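Local coordinates for peptidyl-prolyl cis-trans isomerase FKBP13, chloroplastic (Arabidopsis thaliana, PDB 1U79), which catalyses the cis-trans isomerisation of peptidyl-prolyl bonds, provides the major activity of this kind in the chloroplast thylakoid lumen and regulates accumulation of the Rieske protein, at residues A[65-70]-A[97-102]; A[91-96]-A[119-124]. All blocks are in the same frame, centred on the assembly; numbering follows the deposited sequence.

Contact 1. Residues A[65-70]-A[97-102]; sequences EVIKGW and LAYGDR
The ring of Tyr99 receives the CG2 methyl of Ile67 over one face, a CH-pi contact in which the methyl sits 4.0 Å from the ring centroid. CG2 is displaced toward the rim, over the CE1-CZ bond, and lies 3.7 Å from Tyr99 CZ. The two side chains cross at about a right angle, and the tyrosine side chain also touches Ile113 and Leu119. Ile67 holds CG1 between its backbone N and carbonyl carbon (chi1 53°), a torsion that directs CG2 to the tyrosine and CD1 to Ala98, where CD1 and CB are 4.1 Å apart. Next to this apolar patch, Gly69 N donates to Leu97 O at 2.9 Å, in the carbonyl plane and on a lone pair, although the N-H is bent (147°). A water extends the link, accepting from Lys68 N at 3.1 Å and donating to Ala98 O at 2.9 Å. Ile67 is the N-cap; of the N-H groups just after it the loop meets those of Lys68, through the water, and Gly69, while Trp70 N bonds to Ile67 O. On the exposed flank, Lys68 CD passes 4.0 Å from Leu97 CD2. Val66, Ile67, Trp70 and Tyr99 match residues lining the prolyl pocket of other FKBPs, consistent with such a wall here. The contact joins the start of helix 68-75 to the loop after strand 88-93, Ile67 and Ala98 both resting on strands 88-93 and 119-128.

Contact 2. Residues A[91-96]-A[119-124]; sequences LRIPPE and LLFDIE
Leu91 and Phe121 face each other as a hydrogen-bonded pair of antiparallel strands, as do Ile93 and Leu119, while Arg92 and Leu120 form the non-hydrogen-bonded pair between them. Four backbone bonds hold this ladder, from Leu91 N to Phe121 O at 2.8 Å at one end to Leu119 N to Ile93 O at 2.9 Å at the other. Leu91 O takes a further CA-H...O contact from Leu120 CA at 3.2 Å. Packing is dense on the face carrying Leu91, Ile93, Leu119, Phe121 and Ile123. There Leu91 CD1 and Ile123 CD1 meet tip to tip at 3.4 Å, closer than ordinary van der Waals contact. Ile93, with CG1 anti to its carbonyl carbon (chi1 -52°), reaches CD1 obliquely to Phe121 CD1 at 3.8 Å. Trp70 of helix 68-75 lies against Ile93 and Ile123 and meets the Phe121 ring edge to face. The other face is sparser and partly open to solvent: Leu120 CD2 lies 3.8 Å from Arg92 CB, and the arginine continues extended toward a weak, long ion pair with Glu42. The curved antiparallel sheet wrapped around one main helix is the FKBP fold, and Phe121 and Trp70 meet on its concave, helix-packed side.

The centres of contacts 1 and 2 lie 9 Å apart, and their segments alternate along the chain: 65-70, 91-96, 97-102, then 119-124. Strand 88-93 leads, through Pro94 and a 3-10 turn beginning at Pro95, into the loop of contact 1. A probable hydrogen bond from Gly100 N to Pro95 O, at 2.9 Å, folds that junction back on itself. Ala98 CB packs on Leu119 CD1 at 3.5 Å, tying loop to sheet. Contact 1 thus packs the start of helix 68-75 and the 97-102 loop beside the two strands paired in contact 2; judging from the family, this region probably carries the active-site pocket.

Contact 1. Residues A[65-70]-A[97-102]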
# COMPACT_ATOMS: atom_id res chain seq x y z
N GLU A 65 -6.25 0.17 -10.04
CA GLU A 65 -6.47 1.60 -9.88
C GLU A 65 -5.32 2.18 -9.08
O GLU A 65 -5.14 3.40 -9.01
CB GLU A 65 -7.80 1.83 -9.16
CG GLU A 65 -8.60 2.99 -9.71
CD GLU A 65 -10.01 3.00 -9.16
OE1 GLU A 65 -10.17 3.25 -7.95
OE2 GLU A 65 -10.95 2.75 -9.94
N VAL A 66 -4.54 1.28 -8.49
CA VAL A 66 -3.38 1.66 -7.67
C VAL A 66 -2.24 0.70 -7.98
O VAL A 66 -2.42 -0.29 -8.70
CB VAL A 66 -3.72 1.54 -6.18
CG1 VAL A 66 -4.63 2.69 -5.75
CG2 VAL A 66 -4.40 0.21 -5.91
N ILE A 67 -1.05 0.97 -7.44
CA ILE A 67 0.07 0.07 -7.70
C ILE A 67 -0.26 -1.36 -7.29
O ILE A 67 -1.04 -1.59 -6.36
CB ILE A 67 1.36 0.53 -6.99
CG1 ILE A 67 1.11 0.74 -5.49
CG2 ILE A 67 1.86 1.83 -7.62
CD1 ILE A 67 2.38 1.13 -4.72
N LYS A 68 0.32 -2.31 -8.01
CA LYS A 68 0.10 -3.73 -7.75
C LYS A 68 0.31 -4.10 -6.27
O LYS A 68 -0.41 -4.94 -5.71
CB LYS A 68 1.01 -4.56 -8.66
CG LYS A 68 0.45 -5.93 -8.98
CD LYS A 68 1.19 -6.58 -10.14
CE LYS A 68 0.48 -7.84 -10.60
NZ LYS A 68 1.20 -8.52 -11.72
N GLY A 69 1.30 -3.48 -5.64
CA GLY A 69 1.56 -3.76 -4.23
C GLY A 69 0.39 -3.44 -3.33
O GLY A 69 0.22 -4.07 -2.28
N TRP A 70 -0.43 -2.46 -3.71
CA TRP A 70 -1.59 -2.09 -2.91
C TRP A 70 -2.71 -3.10 -3.17
O TRP A 70 -3.36 -3.57 -2.24
CB TRP A 70 -2.06 -0.67 -3.24
CG TRP A 70 -1.52 0.40 -2.31
CD1 TRP A 70 -0.21 0.58 -1.92
CD2 TRP A 70 -2.27 1.44 -1.68
NE1 TRP A 70 -0.11 1.67 -1.09
CE2 TRP A 70 -1.36 2.22 -0.93
CE3 TRP A 70 -3.62 1.80 -1.69
CZ2 TRP A 70 -1.77 3.33 -0.18
CZ3 TRP A 70 -4.03 2.90 -0.95
CH2 TRP A 70 -3.10 3.66 -0.20
N LEU A 97 6.63 -4.03 -7.87
CA LEU A 97 5.21 -3.92 -7.58
C LEU A 97 4.80 -2.48 -7.24
O LEU A 97 3.72 -2.24 -6.69
CB LEU A 97 4.83 -4.85 -6.43
CG LEU A 97 5.20 -6.32 -6.68
CD1 LEU A 97 4.88 -7.16 -5.44
CD2 LEU A 97 4.45 -6.84 -7.89
N ALA A 98 5.67 -1.52 -7.53
CA ALA A 98 5.36 -0.13 -7.26
C ALA A 98 5.60 0.69 -8.52
O ALA A 98 4.87 0.54 -9.49
CB ALA A 98 6.21 0.39 -6.09
N TYR A 99 6.62 1.54 -8.53
CA TYR A 99 6.89 2.37 -9.70
C TYR A 99 8.12 1.97 -10.52
O TYR A 99 8.55 2.70 -11.42
CB TYR A 99 7.00 3.83 -9.26
CG TYR A 99 5.75 4.33 -8.58
CD1 TYR A 99 4.59 4.58 -9.31
CD2 TYR A 99 5.70 4.51 -7.20
CE1 TYR A 99 3.42 5.00 -8.69
CE2 TYR A 99 4.54 4.92 -6.56
CZ TYR A 99 3.40 5.16 -7.31
OH TYR A 99 2.24 5.55 -6.68
N GLY A 100 8.69 0.81 -10.21
CA GLY A 100 9.84 0.33 -10.96
C GLY A 100 11.03 1.28 -11.07
O GLY A 100 11.20 2.17 -10.24
N ASP A 101 11.85 1.10 -12.10
CA ASP A 101 13.02 1.95 -12.29
C ASP A 101 12.67 3.30 -12.88
O ASP A 101 13.53 4.12 -13.16
CB ASP A 101 14.04 1.26 -13.20
CG ASP A 101 14.56 -0.02 -12.60
OD1 ASP A 101 14.92 -0.01 -11.41
OD2 ASP A 101 14.60 -1.03 -13.33
N ARG A 102 11.38 3.51 -13.07
CA ARG A 102 10.87 4.74 -13.64
C ARG A 102 10.76 5.80 -12.54
O ARG A 102 11.10 6.96 -12.75
CB ARG A 102 9.50 4.45 -14.24
CG ARG A 102 9.08 5.31 -15.40
CD ARG A 102 7.81 4.71 -15.97
NE ARG A 102 7.26 5.46 -17.09
CZ ARG A 102 6.15 5.12 -17.74
NH1 ARG A 102 5.48 4.03 -17.38
NH2 ARG A 102 5.72 5.86 -18.75
O HOH W 1 2.60 -1.21 -9.80

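Contact 2. Residues A[91-96]-A[119-124]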
# COMPACT_ATOMS: atom_id res chain seq x y z
N LEU A 91 3.09 -2.19 4.85
CA LEU A 91 3.49 -2.92 3.66
C LEU A 91 4.86 -2.48 3.17
O LEU A 91 5.16 -1.28 3.16
CB LEU A 91 2.49 -2.67 2.51
CG LEU A 91 1.07 -3.22 2.51
CD1 LEU A 91 0.37 -2.69 1.26
CD2 LEU A 91 1.07 -4.77 2.51
N ARG A 92 5.67 -3.45 2.78
CA ARG A 92 6.99 -3.20 2.22
C ARG A 92 6.85 -3.68 0.78
O ARG A 92 6.65 -4.87 0.53
CB ARG A 92 8.08 -3.99 2.93
CG ARG A 92 9.48 -3.73 2.37
CD ARG A 92 10.57 -4.04 3.40
NE ARG A 92 11.91 -3.76 2.86
CZ ARG A 92 12.55 -4.57 2.03
NH1 ARG A 92 11.97 -5.70 1.66
NH2 ARG A 92 13.74 -4.26 1.56
N ILE A 93 6.97 -2.74 -0.16
CA ILE A 93 6.75 -3.05 -1.57
C ILE A 93 7.98 -2.92 -2.44
O ILE A 93 8.53 -1.83 -2.59
CB ILE A 93 5.65 -2.11 -2.15
CG1 ILE A 93 4.40 -2.17 -1.26
CG2 ILE A 93 5.33 -2.52 -3.59
CD1 ILE A 93 3.26 -1.29 -1.73
N PRO A 94 8.43 -4.03 -3.05
CA PRO A 94 9.61 -3.96 -3.92
C PRO A 94 9.22 -3.10 -5.11
O PRO A 94 8.05 -3.03 -5.46
CB PRO A 94 9.84 -5.42 -4.32
CG PRO A 94 9.19 -6.21 -3.23
CD PRO A 94 7.94 -5.41 -2.92
N PRO A 95 10.20 -2.44 -5.76
CA PRO A 95 9.95 -1.57 -6.91
C PRO A 95 9.12 -2.22 -8.02
O PRO A 95 8.32 -1.56 -8.66
CB PRO A 95 11.35 -1.22 -7.40
CG PRO A 95 12.16 -1.27 -6.15
CD PRO A 95 11.64 -2.50 -5.46
N GLU A 96 9.34 -3.52 -8.24
CA GLU A 96 8.62 -4.27 -9.27
C GLU A 96 7.10 -4.16 -9.11
O GLU A 96 6.37 -4.19 -10.10
CB GLU A 96 9.04 -5.75 -9.22
CG GLU A 96 8.70 -6.44 -7.89
CD GLU A 96 9.45 -7.75 -7.67
OE1 GLU A 96 10.69 -7.75 -7.73
OE2 GLU A 96 8.78 -8.78 -7.42
N LEU A 119 8.96 0.73 -1.33
CA LEU A 119 8.09 1.67 -0.64
C LEU A 119 7.51 1.09 0.64
O LEU A 119 7.19 -0.09 0.72
CB LEU A 119 6.94 2.07 -1.56
CG LEU A 119 7.32 2.56 -2.96
CD1 LEU A 119 6.06 2.99 -3.70
CD2 LEU A 119 8.30 3.74 -2.85
N LEU A 120 7.37 1.93 1.65
CA LEU A 120 6.77 1.47 2.90
C LEU A 120 5.48 2.24 3.08
O LEU A 120 5.46 3.46 2.93
CB LEU A 120 7.70 1.76 4.09
CG LEU A 120 8.93 0.86 4.29
CD1 LEU A 120 9.76 1.40 5.45
CD2 LEU A 120 8.50 -0.57 4.57
N PHE A 121 4.39 1.53 3.34
CA PHE A 121 3.12 2.20 3.59
C PHE A 121 2.52 1.70 4.88
O PHE A 121 2.67 0.53 5.25
CB PHE A 121 2.08 1.92 2.49
CG PHE A 121 2.33 2.64 1.19
CD1 PHE A 121 3.09 2.04 0.18
CD2 PHE A 121 1.75 3.89 0.95
CE1 PHE A 121 3.27 2.68 -1.05
CE2 PHE A 121 1.93 4.53 -0.28
CZ PHE A 121 2.68 3.92 -1.28
N ASP A 122 1.86 2.61 5.59
CA ASP A 122 1.13 2.26 6.80
C ASP A 122 -0.27 2.45 6.24
O ASP A 122 -0.64 3.56 5.84
CB ASP A 122 1.41 3.25 7.93
CG ASP A 122 2.26 2.64 9.02
OD1 ASP A 122 3.02 1.69 8.73
OD2 ASP A 122 2.19 3.11 10.18
N ILE A 123 -1.02 1.36 6.14
CA ILE A 123 -2.36 1.45 5.58
C ILE A 123 -3.45 1.21 6.62
O ILE A 123 -3.40 0.25 7.39
CB ILE A 123 -2.54 0.43 4.43
CG1 ILE A 123 -1.49 0.71 3.35
CG2 ILE A 123 -3.96 0.53 3.86
CD1 ILE A 123 -1.69 -0.06 2.07
N GLU A 124 -4.43 2.11 6.62
CA GLU A 124 -5.57 2.00 7.50
C GLU A 124 -6.79 1.77 6.62
O GLU A 124 -7.30 2.70 5.99
CB GLU A 124 -5.72 3.27 8.35
CG GLU A 124 -4.68 3.33 9.46
CD GLU A 124 -4.57 4.68 10.11
OE1 GLU A 124 -5.58 5.19 10.63
OE2 GLU A 124 -3.45 5.23 10.12